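Local coordinates for protein LacI family sugar-binding transcriptional regulator (PDB 4RK0) that binds ribose in its sugar pocket and probably regulates transcription as a DNA-binding repressor of the LacI family, at the interface of chains A and B. Coordinates in Å, arbitrary orientation; residue numbers count along the deposited sequence, not the author numbering. Chains: chain A/B, LacI family sugar-binding transcriptional regulator.

Contact 1: the interface of chains A and B. Residues chain A 41-42, 55, 59, 62; chain B 34, 37-40.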
ATOM      1  N   ILE A  41      -9.660  13.379   5.679  1.00 29.19           N
ATOM      2  CA  ILE A  41      -8.540  13.729   6.561  1.00 28.99           C
ATOM      3  C   ILE A  41      -7.884  12.425   6.985  1.00 26.26           C
ATOM      4  O   ILE A  41      -8.519  11.598   7.604  1.00 29.77           O
ATOM      5  CB  ILE A  41      -9.048  14.460   7.833  1.00 39.49           C
ATOM      6  CG1 ILE A  41      -9.811  15.734   7.472  1.00 48.87           C
ATOM      7  CG2 ILE A  41      -7.896  14.743   8.793  1.00 41.72           C
ATOM      8  CD1 ILE A  41      -9.086  16.682   6.552  1.00 48.35           C
ATOM      9  N   LEU A  42      -6.614  12.241   6.643  1.00 33.09           N
ATOM     10  CA  LEU A  42      -6.000  10.952   6.859  1.00 34.14           C
ATOM     11  C   LEU A  42      -5.155  10.961   8.113  1.00 27.97           C
ATOM     12  O   LEU A  42      -4.254  11.784   8.259  1.00 33.86           O
ATOM     13  CB  LEU A  42      -5.129  10.567   5.672  1.00 38.92           C
ATOM     14  CG  LEU A  42      -4.452   9.210   5.858  1.00 34.76           C
ATOM     15  CD1 LEU A  42      -5.438   8.070   5.768  1.00 36.86           C
ATOM     16  CD2 LEU A  42      -3.355   9.081   4.822  1.00 49.78           C
ATOM     17  N   TYR A  55      -0.970  13.117  18.658  1.00 35.68           N
ATOM     18  CA  TYR A  55      -1.567  13.589  17.427  1.00 42.11           C
ATOM     19  C   TYR A  55      -2.980  13.063  17.266  1.00 32.78           C
ATOM     20  O   TYR A  55      -3.884  13.810  16.831  1.00 37.32           O
ATOM     21  CB  TYR A  55      -0.746  13.157  16.225  1.00 44.38           C
ATOM     22  CG  TYR A  55      -1.314  13.693  14.951  1.00 23.68           C
ATOM     23  CD1 TYR A  55      -1.103  15.030  14.599  1.00 31.31           C
ATOM     24  CD2 TYR A  55      -2.075  12.892  14.101  1.00 41.17           C
ATOM     25  CE1 TYR A  55      -1.607  15.540  13.418  1.00 41.97           C
ATOM     26  CE2 TYR A  55      -2.600  13.404  12.922  1.00 34.67           C
ATOM     27  CZ  TYR A  55      -2.361  14.730  12.588  1.00 40.99           C
ATOM     28  OH  TYR A  55      -2.842  15.288  11.420  1.00 34.71           O
ATOM     29  N   LEU A  59      -6.303  15.166  17.036  1.00 39.08           N
ATOM     30  CA  LEU A  59      -7.100  15.047  15.827  1.00 36.03           C
ATOM     31  C   LEU A  59      -8.548  14.731  16.167  1.00 39.81           C
ATOM     32  O   LEU A  59      -9.485  15.370  15.641  1.00 36.20           O
ATOM     33  CB  LEU A  59      -6.499  14.029  14.876  1.00 42.06           C
ATOM     34  CG  LEU A  59      -7.264  13.907  13.549  1.00 51.32           C
ATOM     35  CD1 LEU A  59      -6.937  15.050  12.602  1.00 80.34           C
ATOM     36  CD2 LEU A  59      -6.917  12.596  12.906  1.00 65.19           C
ATOM     37  N   ARG A  62     -10.795  17.781  16.637  1.00 42.56           N
ATOM     38  CA  ARG A  62     -11.077  18.748  15.581  1.00 52.07           C
ATOM     39  C   ARG A  62     -12.555  18.708  15.270  1.00 44.61           C
ATOM     40  O   ARG A  62     -13.201  17.658  15.432  1.00 47.19           O
ATOM     41  CB  ARG A  62     -10.358  18.408  14.281  1.00 55.62           C
ATOM     42  CG  ARG A  62      -8.860  18.230  14.376  1.00 89.02           C
ATOM     43  CD  ARG A  62      -8.126  19.347  15.093  1.00 56.81           C
ATOM     44  NE  ARG A  62      -6.726  18.946  15.150  1.00 90.54           N
ATOM     45  CZ  ARG A  62      -5.733  19.470  14.435  1.00 38.06           C
ATOM     46  NH1 ARG A  62      -4.524  18.964  14.563  1.00 54.49           N
ATOM     47  NH2 ARG A  62      -5.929  20.494  13.608  1.00 48.25           N
TER
ATOM     48  N   TYR B  34       2.733  15.751  11.189  1.00 33.68           N
ATOM     49  CA  TYR B  34       2.106  15.366  12.450  1.00 30.87           C
ATOM     50  C   TYR B  34       2.699  16.085  13.679  1.00 45.94           C
ATOM     51  O   TYR B  34       1.969  16.532  14.565  1.00 37.41           O
ATOM     52  CB  TYR B  34       2.185  13.855  12.683  1.00 36.88           C
ATOM     53  CG  TYR B  34       1.177  13.015  11.887  1.00 40.76           C
ATOM     54  CD1 TYR B  34       0.487  13.547  10.797  1.00 36.75           C
ATOM     55  CD2 TYR B  34       0.955  11.675  12.211  1.00 38.21           C
ATOM     56  CE1 TYR B  34      -0.416  12.778  10.076  1.00 43.64           C
ATOM     57  CE2 TYR B  34       0.058  10.900  11.501  1.00 41.40           C
ATOM     58  CZ  TYR B  34      -0.628  11.458  10.438  1.00 36.73           C
ATOM     59  OH  TYR B  34      -1.505  10.691   9.700  1.00 37.13           O
ATOM     60  N   ASN B  37       1.543  19.523  14.175  1.00 42.39           N
ATOM     61  CA  ASN B  37       0.100  19.501  14.262  1.00 48.82           C
ATOM     62  C   ASN B  37      -0.699  19.913  13.022  1.00 40.76           C
ATOM     63  O   ASN B  37      -1.766  20.537  13.139  1.00 34.59           O
ATOM     64  CB  ASN B  37      -0.362  20.323  15.454  1.00 48.99           C
ATOM     65  CG  ASN B  37      -1.748  19.931  15.899  1.00 42.05           C
ATOM     66  OD1 ASN B  37      -2.078  18.739  15.943  1.00 45.40           O
ATOM     67  ND2 ASN B  37      -2.583  20.922  16.205  1.00 45.97           N
ATOM     68  N   PHE B  38      -0.232  19.543  11.840  1.00 39.63           N
ATOM     69  CA  PHE B  38      -1.032  19.788  10.639  1.00 36.37           C
ATOM     70  C   PHE B  38      -2.010  18.633  10.381  1.00 47.17           C
ATOM     71  O   PHE B  38      -1.830  17.485  10.836  1.00 37.55           O
ATOM     72  CB  PHE B  38      -0.167  19.977   9.398  1.00 37.39           C
ATOM     73  CG  PHE B  38       0.435  21.331   9.253  1.00 35.14           C
ATOM     74  CD1 PHE B  38       1.678  21.611   9.816  1.00 47.31           C
ATOM     75  CD2 PHE B  38      -0.187  22.298   8.498  1.00 39.79           C
ATOM     76  CE1 PHE B  38       2.257  22.861   9.655  1.00 53.18           C
ATOM     77  CE2 PHE B  38       0.386  23.551   8.326  1.00 54.25           C
ATOM     78  CZ  PHE B  38       1.608  23.831   8.904  1.00 42.84           C
ATOM     79  N   ILE B  39      -3.054  18.971   9.640  1.00 28.78           N
ATOM     80  CA  ILE B  39      -4.076  18.028   9.170  1.00 46.88           C
ATOM     81  C   ILE B  39      -3.631  17.671   7.766  1.00 27.89           C
ATOM     82  O   ILE B  39      -3.203  18.582   7.034  1.00 30.16           O
ATOM     83  CB  ILE B  39      -5.465  18.725   9.059  1.00 34.82           C
ATOM     84  CG1 ILE B  39      -5.976  19.119  10.446  1.00 83.71           C
ATOM     85  CG2 ILE B  39      -6.481  17.839   8.366  1.00 61.90           C
ATOM     86  CD1 ILE B  39      -6.172  17.935  11.370  1.00 63.98           C
ATOM     87  N   LEU B  40      -3.740  16.399   7.384  1.00 32.08           N
ATOM     88  CA  LEU B  40      -3.395  15.958   6.016  1.00 32.95           C
ATOM     89  C   LEU B  40      -4.670  15.506   5.282  1.00 24.30           C
ATOM     90  O   LEU B  40      -5.332  14.567   5.675  1.00 30.27           O
ATOM     91  CB  LEU B  40      -2.322  14.861   6.020  1.00 33.43           C
ATOM     92  CG  LEU B  40      -1.632  14.462   4.699  1.00 36.36           C
ATOM     93  CD1 LEU B  40      -0.320  13.718   4.944  1.00 42.63           C
ATOM     94  CD2 LEU B  40      -2.552  13.638   3.799  1.00 40.18           C
TER
HETATM   95  O   HOH W   1      -4.329  14.444   9.212  1.00 34.16           O
HETATM   96  O   HOH W   2      -3.969  16.493  15.361  1.00 49.39           O
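The two copies of strand 39-44 meet through their backbones, A:Leu42 N giving a hydrogen bond of 2.8 Å to B:Leu40 O that arrives nearly along the C=O axis (174°), while B:Asn37 turns the loop ahead of its strand through a left-handed conformation. This is one part of the two-fold symmetric interface in the dimer of a LacI-family core, a family in which pairing of such cores is typical. Its aromatic centre is a face-to-face stack: the rings of A:Tyr55 and B:Tyr34 lie 3.9 Å apart between centroids with planes only 9° from parallel, although the two side chains enter almost at right angles. CG of A:Tyr55 is anti to its backbone N (chi1 -177°), which carries the phenol across B:Tyr34 towards the opposing strand. There the hydroxyl OH donates a short hydrogen bond of 2.5 Å to B:Phe38 O, in the plane of that carbonyl. At the same edge of the ring, water 1 also bonds the hydroxyl, and it joins A:Leu42 O to B:Leu40 N, so that one solvent molecule ties the phenol to both strands. OH of B:Tyr34 makes a weak hydrogen bond to A:Leu42 O. B:Ile39 is the apolar counterpart. Its CG2 wedges against both A:Ile41 CD1 and A:Ile41 CG2, the former at 3.4 Å, and its CD1 presses on A:Leu59 CD1 at 3.2 Å, tight packing at both branches. The same CD1 sits over the middle of the A:Arg62 guanidinium, 3.3 Å above its plane. A:Arg62, bent at chi2, meets B:Asn37 tip to tip; its NH1 lies close to OD1 without aiming an N-H at it, makes a weak hydrogen bond to B:Asn37 O, and reaches OD1 through water 2, which also bonds A:Tyr55 O.

Contact 2: the interface of chains A and B. Residues chain A 17-18, 42-44, 46-48; chain B 23, 26-27, 30-31, 34, 234.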
ATOM      1  N   ILE A  17      -1.064   2.726   6.524  1.00 34.66           N
ATOM      2  CA  ILE A  17      -1.448   2.769   5.116  1.00 42.59           C
ATOM      3  C   ILE A  17      -0.523   1.939   4.227  1.00 35.23           C
ATOM      4  O   ILE A  17      -0.718   1.856   3.019  1.00 37.73           O
ATOM      5  CB  ILE A  17      -1.501   4.214   4.586  1.00 32.08           C
ATOM      6  CG1 ILE A  17      -0.204   4.983   4.886  1.00 43.05           C
ATOM      7  CG2 ILE A  17      -2.695   4.921   5.208  1.00 45.04           C
ATOM      8  CD1 ILE A  17      -0.002   6.198   4.006  1.00 68.32           C
ATOM      9  N   THR A  18       0.463   1.319   4.829  1.00 29.01           N
ATOM     10  CA  THR A  18       1.408   0.513   4.070  1.00 33.15           C
ATOM     11  C   THR A  18       0.885  -0.896   3.856  1.00 36.29           C
ATOM     12  O   THR A  18       1.296  -1.566   2.908  1.00 36.52           O
ATOM     13  CB  THR A  18       2.748   0.410   4.781  1.00 41.93           C
ATOM     14  OG1 THR A  18       2.532   0.006   6.129  1.00 38.40           O
ATOM     15  CG2 THR A  18       3.454   1.740   4.771  1.00 77.97           C
ATOM     16  N   LEU A  42      -6.614  12.241   6.643  1.00 33.09           N
ATOM     17  CA  LEU A  42      -6.000  10.952   6.859  1.00 34.14           C
ATOM     18  C   LEU A  42      -5.155  10.961   8.113  1.00 27.97           C
ATOM     19  O   LEU A  42      -4.254  11.784   8.259  1.00 33.86           O
ATOM     20  CB  LEU A  42      -5.129  10.567   5.672  1.00 38.92           C
ATOM     21  CG  LEU A  42      -4.452   9.210   5.858  1.00 34.76           C
ATOM     22  CD1 LEU A  42      -5.438   8.070   5.768  1.00 36.86           C
ATOM     23  CD2 LEU A  42      -3.355   9.081   4.822  1.00 49.78           C
ATOM     24  N   CYS A  43      -5.410   9.983   8.962  1.00 30.76           N
ATOM     25  CA  CYS A  43      -4.643   9.795  10.171  1.00 30.08           C
ATOM     26  C   CYS A  43      -4.289   8.319  10.333  1.00 30.44           C
ATOM     27  O   CYS A  43      -5.074   7.519  10.815  1.00 37.19           O
ATOM     28  CB  CYS A  43      -5.458  10.242  11.365  1.00 33.98           C
ATOM     29  SG  CYS A  43      -4.612  10.034  12.983  1.00 41.78           S
ATOM     30  N   ASN A  44      -3.079   7.956   9.947  1.00 33.27           N
ATOM     31  CA  ASN A  44      -2.644   6.601  10.215  1.00 34.94           C
ATOM     32  C   ASN A  44      -1.809   6.612  11.473  1.00 31.92           C
ATOM     33  O   ASN A  44      -0.852   7.388  11.619  1.00 35.06           O
ATOM     34  CB  ASN A  44      -1.901   5.963   9.035  1.00 45.95           C
ATOM     35  CG  ASN A  44      -0.944   6.904   8.379  1.00 42.25           C
ATOM     36  OD1 ASN A  44      -1.363   7.910   7.801  1.00 46.09           O
ATOM     37  ND2 ASN A  44       0.348   6.589   8.445  1.00 34.27           N
ATOM     38  N   ASP A  46       0.314   4.652  12.934  1.00 42.13           N
ATOM     39  CA  ASP A  46       1.728   4.233  12.973  1.00 50.91           C
ATOM     40  C   ASP A  46       2.697   5.412  12.857  1.00 39.53           C
ATOM     41  O   ASP A  46       3.818   5.346  13.380  1.00 44.05           O
ATOM     42  CB  ASP A  46       2.036   3.195  11.877  1.00 52.35           C
ATOM     43  CG  ASP A  46       2.016   3.798  10.486  1.00122.00           C
ATOM     44  OD1 ASP A  46       0.978   4.355  10.097  1.00 44.69           O
ATOM     45  OD2 ASP A  46       3.032   3.736   9.777  1.00 51.72           O
ATOM     46  N   GLN A  47       2.288   6.495  12.201  1.00 32.58           N
ATOM     47  CA  GLN A  47       3.161   7.667  12.055  1.00 36.36           C
ATOM     48  C   GLN A  47       3.044   8.687  13.178  1.00 39.85           C
ATOM     49  O   GLN A  47       3.700   9.733  13.114  1.00 36.73           O
ATOM     50  CB  GLN A  47       2.975   8.352  10.678  1.00 38.06           C
ATOM     51  CG  GLN A  47       3.754   7.687   9.572  1.00 52.26           C
ATOM     52  CD  GLN A  47       5.226   7.596   9.914  1.00 70.29           C
ATOM     53  OE1 GLN A  47       5.707   6.537  10.296  1.00 53.63           O
ATOM     54  NE2 GLN A  47       5.930   8.718   9.835  1.00 54.18           N
ATOM     55  N   ASP A  48       2.190   8.403  14.159  1.00 39.41           N
ATOM     56  CA  ASP A  48       2.151   9.147  15.427  1.00 41.08           C
ATOM     57  C   ASP A  48       3.096   8.408  16.369  1.00 25.15           C
ATOM     58  O   ASP A  48       2.731   7.395  16.994  1.00 38.36           O
ATOM     59  CB  ASP A  48       0.727   9.201  16.003  1.00 42.14           C
ATOM     60  CG  ASP A  48       0.650  10.022  17.303  1.00 54.80           C
ATOM     61  OD1 ASP A  48       1.694  10.479  17.802  1.00 40.16           O
ATOM     62  OD2 ASP A  48      -0.456  10.226  17.820  1.00 39.09           O
TER
ATOM     63  N   ALA B  23       2.292   5.264  -0.587  1.00 28.28           N
ATOM     64  CA  ALA B  23       2.089   5.054   0.859  1.00 27.63           C
ATOM     65  C   ALA B  23       3.297   5.539   1.660  1.00 30.06           C
ATOM     66  O   ALA B  23       3.147   6.244   2.662  1.00 31.50           O
ATOM     67  CB  ALA B  23       1.784   3.591   1.152  1.00 37.58           C
ATOM     68  N   ILE B  26       3.741   9.333   1.705  1.00 31.60           N
ATOM     69  CA  ILE B  26       2.813   9.967   2.625  1.00 35.54           C
ATOM     70  C   ILE B  26       3.352   9.852   4.032  1.00 43.51           C
ATOM     71  O   ILE B  26       3.313  10.809   4.795  1.00 31.03           O
ATOM     72  CB  ILE B  26       1.416   9.342   2.495  1.00 25.70           C
ATOM     73  CG1 ILE B  26       0.768   9.875   1.199  1.00 35.44           C
ATOM     74  CG2 ILE B  26       0.557   9.606   3.727  1.00 28.36           C
ATOM     75  CD1 ILE B  26      -0.491   9.149   0.832  1.00 41.70           C
ATOM     76  N   ARG B  27       3.901   8.688   4.349  1.00 30.87           N
ATOM     77  CA  ARG B  27       4.558   8.494   5.634  1.00 31.75           C
ATOM     78  C   ARG B  27       5.675   9.483   5.889  1.00 33.13           C
ATOM     79  O   ARG B  27       5.767  10.026   7.001  1.00 36.01           O
ATOM     80  CB  ARG B  27       5.078   7.080   5.782  1.00 39.54           C
ATOM     81  CG  ARG B  27       3.969   6.103   6.043  1.00 40.75           C
ATOM     82  CD  ARG B  27       4.489   4.694   6.263  1.00 63.18           C
ATOM     83  NE  ARG B  27       5.046   4.501   7.599  1.00 47.75           N
ATOM     84  CZ  ARG B  27       6.344   4.469   7.905  1.00 48.29           C
ATOM     85  NH1 ARG B  27       6.701   4.291   9.170  1.00 58.36           N
ATOM     86  NH2 ARG B  27       7.297   4.612   6.978  1.00 44.36           N
ATOM     87  N   GLU B  30       4.013  12.897   6.570  1.00 28.41           N
ATOM     88  CA  GLU B  30       3.427  12.846   7.874  1.00 30.20           C
ATOM     89  C   GLU B  30       4.421  12.948   9.021  1.00 48.42           C
ATOM     90  O   GLU B  30       4.069  13.428  10.105  1.00 34.88           O
ATOM     91  CB  GLU B  30       2.658  11.553   8.055  1.00 28.77           C
ATOM     92  CG  GLU B  30       1.355  11.469   7.260  1.00 36.89           C
ATOM     93  CD  GLU B  30       0.760  10.078   7.261  1.00 37.26           C
ATOM     94  OE1 GLU B  30       1.485   9.087   7.572  1.00 46.85           O
ATOM     95  OE2 GLU B  30      -0.450   9.968   6.971  1.00 43.89           O
ATOM     96  N   SER B  31       5.637  12.463   8.818  1.00 39.46           N
ATOM     97  CA  SER B  31       6.627  12.505   9.904  1.00 39.32           C
ATOM     98  C   SER B  31       6.959  13.945  10.267  1.00 37.01           C
ATOM     99  O   SER B  31       7.340  14.239  11.406  1.00 42.18           O
ATOM    100  CB  SER B  31       7.911  11.737   9.539  1.00 38.42           C
ATOM    101  OG  SER B  31       8.677  12.390   8.539  1.00 38.62           O
ATOM    102  N   TYR B  34       2.733  15.751  11.189  1.00 33.68           N
ATOM    103  CA  TYR B  34       2.106  15.366  12.450  1.00 30.87           C
ATOM    104  C   TYR B  34       2.699  16.085  13.679  1.00 45.94           C
ATOM    105  O   TYR B  34       1.969  16.532  14.565  1.00 37.41           O
ATOM    106  CB  TYR B  34       2.185  13.855  12.683  1.00 36.88           C
ATOM    107  CG  TYR B  34       1.177  13.015  11.887  1.00 40.76           C
ATOM    108  CD1 TYR B  34       0.487  13.547  10.797  1.00 36.75           C
ATOM    109  CD2 TYR B  34       0.955  11.675  12.211  1.00 38.21           C
ATOM    110  CE1 TYR B  34      -0.416  12.778  10.076  1.00 43.64           C
ATOM    111  CE2 TYR B  34       0.058  10.900  11.501  1.00 41.40           C
ATOM    112  CZ  TYR B  34      -0.628  11.458  10.438  1.00 36.73           C
ATOM    113  OH  TYR B  34      -1.505  10.691   9.700  1.00 37.13           O
ATOM    114  N   PHE B 234      10.792   7.861   1.626  1.00 31.04           N
ATOM    115  CA  PHE B 234      10.468   8.452   2.944  1.00 42.68           C
ATOM    116  C   PHE B 234      11.103   9.835   3.079  1.00 41.38           C
ATOM    117  O   PHE B 234      10.448  10.810   3.458  1.00 36.56           O
ATOM    118  CB  PHE B 234      10.965   7.554   4.082  1.00 46.77           C
ATOM    119  CG  PHE B 234      10.437   7.939   5.444  1.00 37.53           C
ATOM    120  CD1 PHE B 234       9.244   7.430   5.892  1.00 33.85           C
ATOM    121  CD2 PHE B 234      11.147   8.802   6.270  1.00 35.60           C
ATOM    122  CE1 PHE B 234       8.738   7.776   7.141  1.00 44.47           C
ATOM    123  CE2 PHE B 234      10.650   9.156   7.510  1.00 32.37           C
ATOM    124  CZ  PHE B 234       9.454   8.636   7.957  1.00 36.27           C
TER
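A:Gln47, at the end of the short 3-10 helix 45-47, lays its side chain across helix 20-33 of the partner in this LacI-family core dimer. From CB, which lies 3.5 Å from B:Glu30 OE1 and near the rim carbon CE2 of B:Tyr34, the chain bends at chi2 (-55°). Its CG passes above the turn carrying B:Arg27 and B:Glu30, 3.9 Å from B:Arg27 CG and near the carboxylate oxygen OE1 of B:Glu30. CD then places the amide steeply against the B:Arg27 guanidinium, the planes 69° apart. The amide oxygen OE1 comes near B:Arg27 NH1, but the N-H points away from it, so it is not a hydrogen bond, though the positive guanidinium may still attract the amide oxygen. At the other tip, A:Gln47 NE2 lies 3.6 Å from B:Ser31 CB and also ends beside the backbone oxygen of B:Arg27, again without a directed N-H. B:Arg27 directs an N-H at another residue: bent at chi3, it turns NE to A:Asp46 OD2, a salt bridge of 3.1 Å that is nearly straight (168°) and lies in the guanidinium plane. Its CD also touches A:Thr18 CG2. A:Asn44 joins the charged groups together. Its ND2 gives one N-H to the syn lone pair of B:Glu30 OE1 at 2.9 Å and the other to the syn lone pair of A:Asp46 OD1 at 2.8 Å, both close to the amide plane, which fixes the rotation of the amide. The carbonyl oxygen OD1 consequently faces the same carboxylate, acceptor against acceptor, with the modelled approach too short to interpret. A:Asn44 N donates to the phenol oxygen OH of B:Tyr34 at 3.2 Å, and CB of B:Glu30 packs on one face of that ring. On the apolar side, A:Ile17, with CG1 in the crowded position between N and carbonyl carbon, sends CD1 across B:Ile26 CG2 and the helix backbone at B:Ala23.

About 10 Å separates the C-alpha centres of contact 1 and contact 2, which are neighbouring stretches of one surface. Strand 39-44 of chain A runs through both, and A:Leu42 and B:Tyr34 belong to each. On chain B, helix 20-33 supplies most of contact 2, and the chain then continues through the loop with B:Tyr34 into the strand used in contact 1. One face of the tyrosine ring takes the partner's aromatic ring in contact 1, and the opposite face rests on its own helix 20-33, which lines contact 2. Repeated by the two-fold axis, both contacts adjoin along the interface and could help hold the two sugar-binding cores in fixed register.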